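Local coordinates for protein chromatin structure-remodeling complex subunit RSC2 (Saccharomyces cerevisiae, PDB 4BB7) that serves as a subunit of the RSC chromatin-remodeling complex, which acts in transcription regulation and nucleosome positioning, and binds histone H3 through its BAH domain, at residues H75-K83 against K211-T222. Numbering follows the deposited sequence.
Sequences HRVDRLFYK and KMQRDDLGEYAT
R79 and E219 form a salt bridge, with R79 NH1 2.8 Å from E219 OE1. NH2 adds a weak second bond to the same oxygen. Guanidinium and carboxylate stand nearly perpendicular, and OE1 is met on its anti side. R79 CG is anti to the backbone N (chi1 -173°) and the chain runs extended to NE, which carries the charge alongside E219. T222 OG1 donates to D78 OD2 at 2.7 Å. Two backbone bonds bracket the single bridge between R79 and Y220: L80 N to E219 O, 2.7 Å, and A221 N to D78 O, 2.9 Å.

R76 lies flat on the Y220 ring. Its CZ sits 3.7 Å above the ring centroid, with the planes 11° apart, a cation-pi stack. A bend at chi3 (50°) turns the guanidinium over the ring. D78 steadies it from the edge through a weak salt bridge, OD1 to NE. M212 CE touches R76 NH1 at 3.5 Å, and a water links M212 N, T222 OG1 and, weakly, R76 NH2. E219 CB lies against the opposite face of Y220, toward the rim. With an alanine replacing this tyrosine, the R76 guanidinium is likely to lose its stacking surface and be held mainly by D78. D215 OD2 accepts from Y220 N on its syn side. L80 CD2 packs on A221 CB, 3.9 Å away.

The bridge forms at R79, the last residue of the type I turn R76–R79. Segment 75-83 lies in the BAH sequence region. In this BAH-domain fragment of RSC2, a single beta bridge flanked by an arginine-tyrosine stack ties the turn between strands 75-76 and 80-82 to the long loop between strands 206-207 and 230-231.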
ATOM      1  N   HIS A  75       1.940 -26.813   8.425  1.00 29.21           N
ATOM      2  CA  HIS A  75       3.101 -27.621   8.784  1.00 29.36           C
ATOM      3  C   HIS A  75       2.738 -29.062   9.130  1.00 27.97           C
ATOM      4  O   HIS A  75       1.594 -29.367   9.481  1.00 23.64           O
ATOM      5  CB  HIS A  75       3.829 -26.989   9.970  1.00 30.08           C
ATOM      6  CG  HIS A  75       2.954 -26.785  11.167  1.00 23.52           C
ATOM      7  ND1 HIS A  75       2.237 -25.627  11.374  1.00 25.43           N
ATOM      8  CD2 HIS A  75       2.671 -27.597  12.212  1.00 24.47           C
ATOM      9  CE1 HIS A  75       1.555 -25.729  12.500  1.00 26.13           C
ATOM     10  NE2 HIS A  75       1.801 -26.915  13.028  1.00 28.90           N
ATOM     11  N   ARG A  76       3.732 -29.940   9.031  1.00 26.99           N
ATOM     12  CA  ARG A  76       3.581 -31.337   9.423  1.00 24.37           C
ATOM     13  C   ARG A  76       3.020 -31.430  10.835  1.00 23.28           C
ATOM     14  O   ARG A  76       3.440 -30.706  11.737  1.00 30.23           O
ATOM     15  CB  ARG A  76       4.927 -32.064   9.336  1.00 29.25           C
ATOM     16  CG  ARG A  76       5.473 -32.179   7.920  1.00 31.66           C
ATOM     17  CD  ARG A  76       6.942 -32.583   7.896  1.00 32.67           C
ATOM     18  NE  ARG A  76       7.222 -33.745   8.736  1.00 36.40           N
ATOM     19  CZ  ARG A  76       8.272 -34.546   8.577  1.00 31.24           C
ATOM     20  NH1 ARG A  76       9.145 -34.324   7.604  1.00 26.38           N
ATOM     21  NH2 ARG A  76       8.445 -35.576   9.391  1.00 31.64           N
ATOM     22  N   VAL A  77       2.065 -32.331  11.021  1.00 24.75           N
ATOM     23  CA  VAL A  77       1.375 -32.466  12.295  1.00 21.82           C
ATOM     24  C   VAL A  77       2.345 -32.764  13.438  1.00 27.48           C
ATOM     25  O   VAL A  77       2.036 -32.524  14.607  1.00 23.07           O
ATOM     26  CB  VAL A  77       0.317 -33.576  12.224  1.00 24.75           C
ATOM     27  CG1 VAL A  77       0.991 -34.936  12.090  1.00 24.70           C
ATOM     28  CG2 VAL A  77      -0.575 -33.538  13.445  1.00 26.31           C
ATOM     29  N   ASP A  78       3.520 -33.285  13.102  1.00 24.63           N
ATOM     30  CA  ASP A  78       4.484 -33.661  14.129  1.00 24.38           C
ATOM     31  C   ASP A  78       5.566 -32.602  14.329  1.00 25.50           C
ATOM     32  O   ASP A  78       6.600 -32.878  14.943  1.00 19.60           O
ATOM     33  CB  ASP A  78       5.111 -35.026  13.824  1.00 19.72           C
ATOM     34  CG  ASP A  78       5.920 -35.025  12.543  1.00 26.96           C
ATOM     35  OD1 ASP A  78       5.488 -34.381  11.563  1.00 26.56           O
ATOM     36  OD2 ASP A  78       6.992 -35.668  12.517  1.00 27.07           O
ATOM     37  N   ARG A  79       5.328 -31.396  13.817  1.00 16.69           N
ATOM     38  CA  ARG A  79       6.283 -30.309  14.005  1.00 22.55           C
ATOM     39  C   ARG A  79       6.280 -29.784  15.443  1.00 26.89           C
ATOM     40  O   ARG A  79       5.230 -29.673  16.078  1.00 25.52           O
ATOM     41  CB  ARG A  79       6.034 -29.167  13.013  1.00 26.01           C
ATOM     42  CG  ARG A  79       7.109 -28.085  13.064  1.00 30.09           C
ATOM     43  CD  ARG A  79       7.182 -27.261  11.785  1.00 26.63           C
ATOM     44  NE  ARG A  79       8.248 -26.261  11.845  1.00 27.07           N
ATOM     45  CZ  ARG A  79       9.400 -26.344  11.184  1.00 30.32           C
ATOM     46  NH1 ARG A  79       9.643 -27.381  10.392  1.00 24.40           N
ATOM     47  NH2 ARG A  79      10.310 -25.388  11.310  1.00 25.54           N
ATOM     48  N   LEU A  80       7.467 -29.471  15.953  1.00 27.61           N
ATOM     49  CA  LEU A  80       7.609 -28.937  17.301  1.00 28.63           C
ATOM     50  C   LEU A  80       7.936 -27.448  17.254  1.00 29.61           C
ATOM     51  O   LEU A  80       8.461 -26.952  16.255  1.00 28.56           O
ATOM     52  CB  LEU A  80       8.705 -29.687  18.058  1.00 26.40           C
ATOM     53  CG  LEU A  80       8.433 -31.169  18.304  1.00 30.43           C
ATOM     54  CD1 LEU A  80       9.656 -31.858  18.892  1.00 24.21           C
ATOM     55  CD2 LEU A  80       7.217 -31.333  19.207  1.00 28.22           C
ATOM     56  N   PHE A  81       7.628 -26.745  18.338  1.00 23.94           N
ATOM     57  CA  PHE A  81       7.829 -25.301  18.402  1.00 27.98           C
ATOM     58  C   PHE A  81       8.322 -24.885  19.777  1.00 27.40           C
ATOM     59  O   PHE A  81       8.013 -25.532  20.774  1.00 30.42           O
ATOM     60  CB  PHE A  81       6.520 -24.563  18.107  1.00 25.31           C
ATOM     61  CG  PHE A  81       5.941 -24.861  16.756  1.00 26.74           C
ATOM     62  CD1 PHE A  81       6.366 -24.165  15.636  1.00 24.77           C
ATOM     63  CD2 PHE A  81       4.961 -25.828  16.607  1.00 21.20           C
ATOM     64  CE1 PHE A  81       5.832 -24.432  14.392  1.00 27.38           C
ATOM     65  CE2 PHE A  81       4.419 -26.101  15.365  1.00 26.77           C
ATOM     66  CZ  PHE A  81       4.855 -25.401  14.254  1.00 27.13           C
ATOM     67  N   TYR A  82       9.084 -23.801  19.832  1.00 28.46           N
ATOM     68  CA  TYR A  82       9.491 -23.241  21.113  1.00 30.10           C
ATOM     69  C   TYR A  82       8.309 -22.516  21.736  1.00 30.16           C
ATOM     70  O   TYR A  82       7.356 -22.156  21.041  1.00 28.12           O
ATOM     71  CB  TYR A  82      10.663 -22.274  20.939  1.00 29.76           C
ATOM     72  CG  TYR A  82      11.865 -22.900  20.272  1.00 26.18           C
ATOM     73  CD1 TYR A  82      12.734 -23.716  20.986  1.00 26.95           C
ATOM     74  CD2 TYR A  82      12.126 -22.683  18.926  1.00 28.22           C
ATOM     75  CE1 TYR A  82      13.835 -24.294  20.378  1.00 29.30           C
ATOM     76  CE2 TYR A  82      13.223 -23.255  18.308  1.00 29.92           C
ATOM     77  CZ  TYR A  82      14.072 -24.060  19.038  1.00 26.61           C
ATOM     78  OH  TYR A  82      15.158 -24.632  18.423  1.00 28.04           O
ATOM     79  N   LYS A  83       8.358 -22.322  23.047  1.00 32.81           N
ATOM     80  CA  LYS A  83       7.376 -21.476  23.704  1.00 31.10           C
ATOM     81  C   LYS A  83       7.582 -20.051  23.209  1.00 30.20           C
ATOM     82  O   LYS A  83       8.680 -19.503  23.308  1.00 31.86           O
ATOM     83  CB  LYS A  83       7.518 -21.546  25.225  1.00 33.32           C
ATOM     84  CG  LYS A  83       6.559 -20.632  25.972  1.00 26.84           C
ATOM     85  CD  LYS A  83       6.372 -21.074  27.412  1.00 38.01           C
ATOM     86  CE  LYS A  83       5.729 -22.454  27.487  1.00 40.37           C
ATOM     87  NZ  LYS A  83       5.441 -22.872  28.894  1.00 36.23           N
ATOM     88  N   LYS A 211       8.418 -40.063   8.671  1.00 30.37           N
ATOM     89  CA  LYS A 211       9.410 -39.509   9.580  1.00 32.67           C
ATOM     90  C   LYS A 211      10.833 -39.774   9.094  1.00 35.97           C
ATOM     91  O   LYS A 211      11.071 -40.687   8.307  1.00 38.35           O
ATOM     92  CB  LYS A 211       9.213 -40.075  10.990  1.00 31.86           C
ATOM     93  CG  LYS A 211       9.319 -41.589  11.078  1.00 33.34           C
ATOM     94  CD  LYS A 211      10.749 -42.036  11.343  1.00 32.97           C
ATOM     95  CE  LYS A 211      10.850 -43.552  11.347  1.00 38.06           C
ATOM     96  NZ  LYS A 211      12.212 -44.033  11.716  1.00 43.90           N
ATOM     97  N   MET A 212      11.776 -38.971   9.574  1.00 34.13           N
ATOM     98  CA  MET A 212      13.162 -39.062   9.138  1.00 36.01           C
ATOM     99  C   MET A 212      14.072 -39.486  10.282  1.00 33.35           C
ATOM    100  O   MET A 212      13.685 -39.418  11.449  1.00 33.61           O
ATOM    101  CB  MET A 212      13.612 -37.715   8.582  1.00 38.56           C
ATOM    102  CG  MET A 212      13.210 -36.539   9.448  1.00 42.19           C
ATOM    103  SD  MET A 212      13.359 -34.969   8.578  1.00 54.67           S
ATOM    104  CE  MET A 212      12.432 -35.329   7.089  1.00 40.41           C
ATOM    105  N   GLN A 213      15.285 -39.920   9.948  1.00 29.83           N
ATOM    106  CA  GLN A 213      16.219 -40.394  10.964  1.00 28.40           C
ATOM    107  C   GLN A 213      17.136 -39.280  11.462  1.00 27.49           C
ATOM    108  O   GLN A 213      17.389 -39.169  12.659  1.00 34.92           O
ATOM    109  CB  GLN A 213      17.038 -41.582  10.449  1.00 28.97           C
ATOM    110  CG  GLN A 213      17.815 -42.305  11.542  1.00 41.82           C
ATOM    111  CD  GLN A 213      18.602 -43.505  11.033  1.00 53.44           C
ATOM    112  OE1 GLN A 213      18.859 -43.636   9.835  1.00 44.79           O
ATOM    113  NE2 GLN A 213      18.987 -44.390  11.948  1.00 48.49           N
ATOM    114  N   ARG A 214      17.627 -38.453  10.546  1.00 27.43           N
ATOM    115  CA  ARG A 214      18.511 -37.352  10.918  1.00 32.30           C
ATOM    116  C   ARG A 214      17.744 -36.029  10.984  1.00 35.58           C
ATOM    117  O   ARG A 214      17.111 -35.617  10.012  1.00 35.50           O
ATOM    118  CB  ARG A 214      19.694 -37.247   9.947  1.00 27.57           C
ATOM    119  CG  ARG A 214      20.617 -38.470   9.924  1.00 30.60           C
ATOM    120  CD  ARG A 214      21.808 -38.234   8.989  1.00 47.69           C
ATOM    121  NE  ARG A 214      22.609 -39.435   8.734  1.00 52.16           N
ATOM    122  CZ  ARG A 214      23.659 -39.472   7.913  1.00 49.11           C
ATOM    123  NH1 ARG A 214      24.041 -38.377   7.268  1.00 40.36           N
ATOM    124  NH2 ARG A 214      24.332 -40.601   7.736  1.00 37.59           N
ATOM    125  N   ASP A 215      17.801 -35.373  12.138  1.00 32.94           N
ATOM    126  CA  ASP A 215      17.064 -34.132  12.354  1.00 30.84           C
ATOM    127  C   ASP A 215      17.864 -33.168  13.229  1.00 34.72           C
ATOM    128  O   ASP A 215      17.804 -33.222  14.457  1.00 34.36           O
ATOM    129  CB  ASP A 215      15.710 -34.427  12.989  1.00 29.30           C
ATOM    130  CG  ASP A 215      14.837 -33.198  13.097  1.00 32.36           C
ATOM    131  OD1 ASP A 215      15.217 -32.145  12.545  1.00 33.24           O
ATOM    132  OD2 ASP A 215      13.764 -33.291  13.727  1.00 32.00           O
ATOM    133  N   ASP A 216      18.602 -32.277  12.578  1.00 37.16           N
ATOM    134  CA  ASP A 216      19.596 -31.451  13.254  1.00 35.85           C
ATOM    135  C   ASP A 216      19.006 -30.298  14.059  1.00 32.90           C
ATOM    136  O   ASP A 216      19.574 -29.890  15.071  1.00 36.31           O
ATOM    137  CB  ASP A 216      20.593 -30.913  12.230  1.00 36.01           C
ATOM    138  CG  ASP A 216      21.121 -31.994  11.317  1.00 45.23           C
ATOM    139  OD1 ASP A 216      21.440 -33.093  11.822  1.00 41.92           O
ATOM    140  OD2 ASP A 216      21.208 -31.747  10.095  1.00 53.68           O
ATOM    141  N   LEU A 217      17.876 -29.768  13.609  1.00 34.32           N
ATOM    142  CA  LEU A 217      17.291 -28.594  14.247  1.00 32.69           C
ATOM    143  C   LEU A 217      16.249 -28.974  15.293  1.00 30.91           C
ATOM    144  O   LEU A 217      15.712 -28.111  15.991  1.00 27.75           O
ATOM    145  CB  LEU A 217      16.665 -27.683  13.193  1.00 30.27           C
ATOM    146  CG  LEU A 217      17.565 -27.343  12.007  1.00 32.20           C
ATOM    147  CD1 LEU A 217      16.881 -26.334  11.103  1.00 32.43           C
ATOM    148  CD2 LEU A 217      18.902 -26.811  12.485  1.00 28.20           C
ATOM    149  N   GLY A 218      15.971 -30.271  15.397  1.00 38.00           N
ATOM    150  CA  GLY A 218      14.926 -30.762  16.277  1.00 36.51           C
ATOM    151  C   GLY A 218      13.563 -30.245  15.851  1.00 32.51           C
ATOM    152  O   GLY A 218      12.846 -29.632  16.642  1.00 25.32           O
ATOM    153  N   GLU A 219      13.207 -30.490  14.594  1.00 30.17           N
ATOM    154  CA  GLU A 219      11.976 -29.942  14.036  1.00 32.95           C
ATOM    155  C   GLU A 219      10.757 -30.817  14.317  1.00 31.48           C
ATOM    156  O   GLU A 219       9.649 -30.304  14.513  1.00 26.98           O
ATOM    157  CB  GLU A 219      12.120 -29.702  12.527  1.00 22.63           C
ATOM    158  CG  GLU A 219      13.286 -28.798  12.158  1.00 27.93           C
ATOM    159  CD  GLU A 219      13.309 -28.438  10.683  1.00 30.24           C
ATOM    160  OE1 GLU A 219      12.402 -27.706  10.237  1.00 31.50           O
ATOM    161  OE2 GLU A 219      14.236 -28.879   9.970  1.00 24.19           O
ATOM    162  N   TYR A 220      10.967 -32.132  14.351  1.00 26.00           N
ATOM    163  CA  TYR A 220       9.854 -33.076  14.391  1.00 26.62           C
ATOM    164  C   TYR A 220       9.924 -34.076  15.548  1.00 28.67           C
ATOM    165  O   TYR A 220      11.003 -34.521  15.941  1.00 33.50           O
ATOM    166  CB  TYR A 220       9.738 -33.802  13.049  1.00 29.35           C
ATOM    167  CG  TYR A 220       9.791 -32.860  11.866  1.00 29.82           C
ATOM    168  CD1 TYR A 220       8.720 -32.025  11.577  1.00 23.12           C
ATOM    169  CD2 TYR A 220      10.915 -32.796  11.045  1.00 28.35           C
ATOM    170  CE1 TYR A 220       8.759 -31.158  10.506  1.00 26.48           C
ATOM    171  CE2 TYR A 220      10.961 -31.928   9.962  1.00 26.00           C
ATOM    172  CZ  TYR A 220       9.876 -31.110   9.702  1.00 27.96           C
ATOM    173  OH  TYR A 220       9.897 -30.236   8.637  1.00 27.93           O
ATOM    174  N   ALA A 221       8.755 -34.422  16.078  1.00 31.61           N
ATOM    175  CA  ALA A 221       8.646 -35.260  17.268  1.00 32.95           C
ATOM    176  C   ALA A 221       8.889 -36.745  16.985  1.00 31.82           C
ATOM    177  O   ALA A 221       9.046 -37.540  17.910  1.00 30.83           O
ATOM    178  CB  ALA A 221       7.281 -35.065  17.920  1.00 21.46           C
ATOM    179  N   THR A 222       8.921 -37.108  15.708  1.00 26.81           N
ATOM    180  CA  THR A 222       9.013 -38.508  15.315  1.00 25.58           C
ATOM    181  C   THR A 222      10.404 -38.875  14.823  1.00 30.00           C
ATOM    182  O   THR A 222      10.660 -40.022  14.459  1.00 29.97           O
ATOM    183  CB  THR A 222       8.003 -38.835  14.210  1.00 25.13           C
ATOM    184  OG1 THR A 222       8.240 -37.980  13.085  1.00 29.21           O
ATOM    185  CG2 THR A 222       6.587 -38.613  14.705  1.00 30.12           C
TER
HETATM  186  O   HOH W   1      10.603 -37.239  11.189  1.00 34.02           O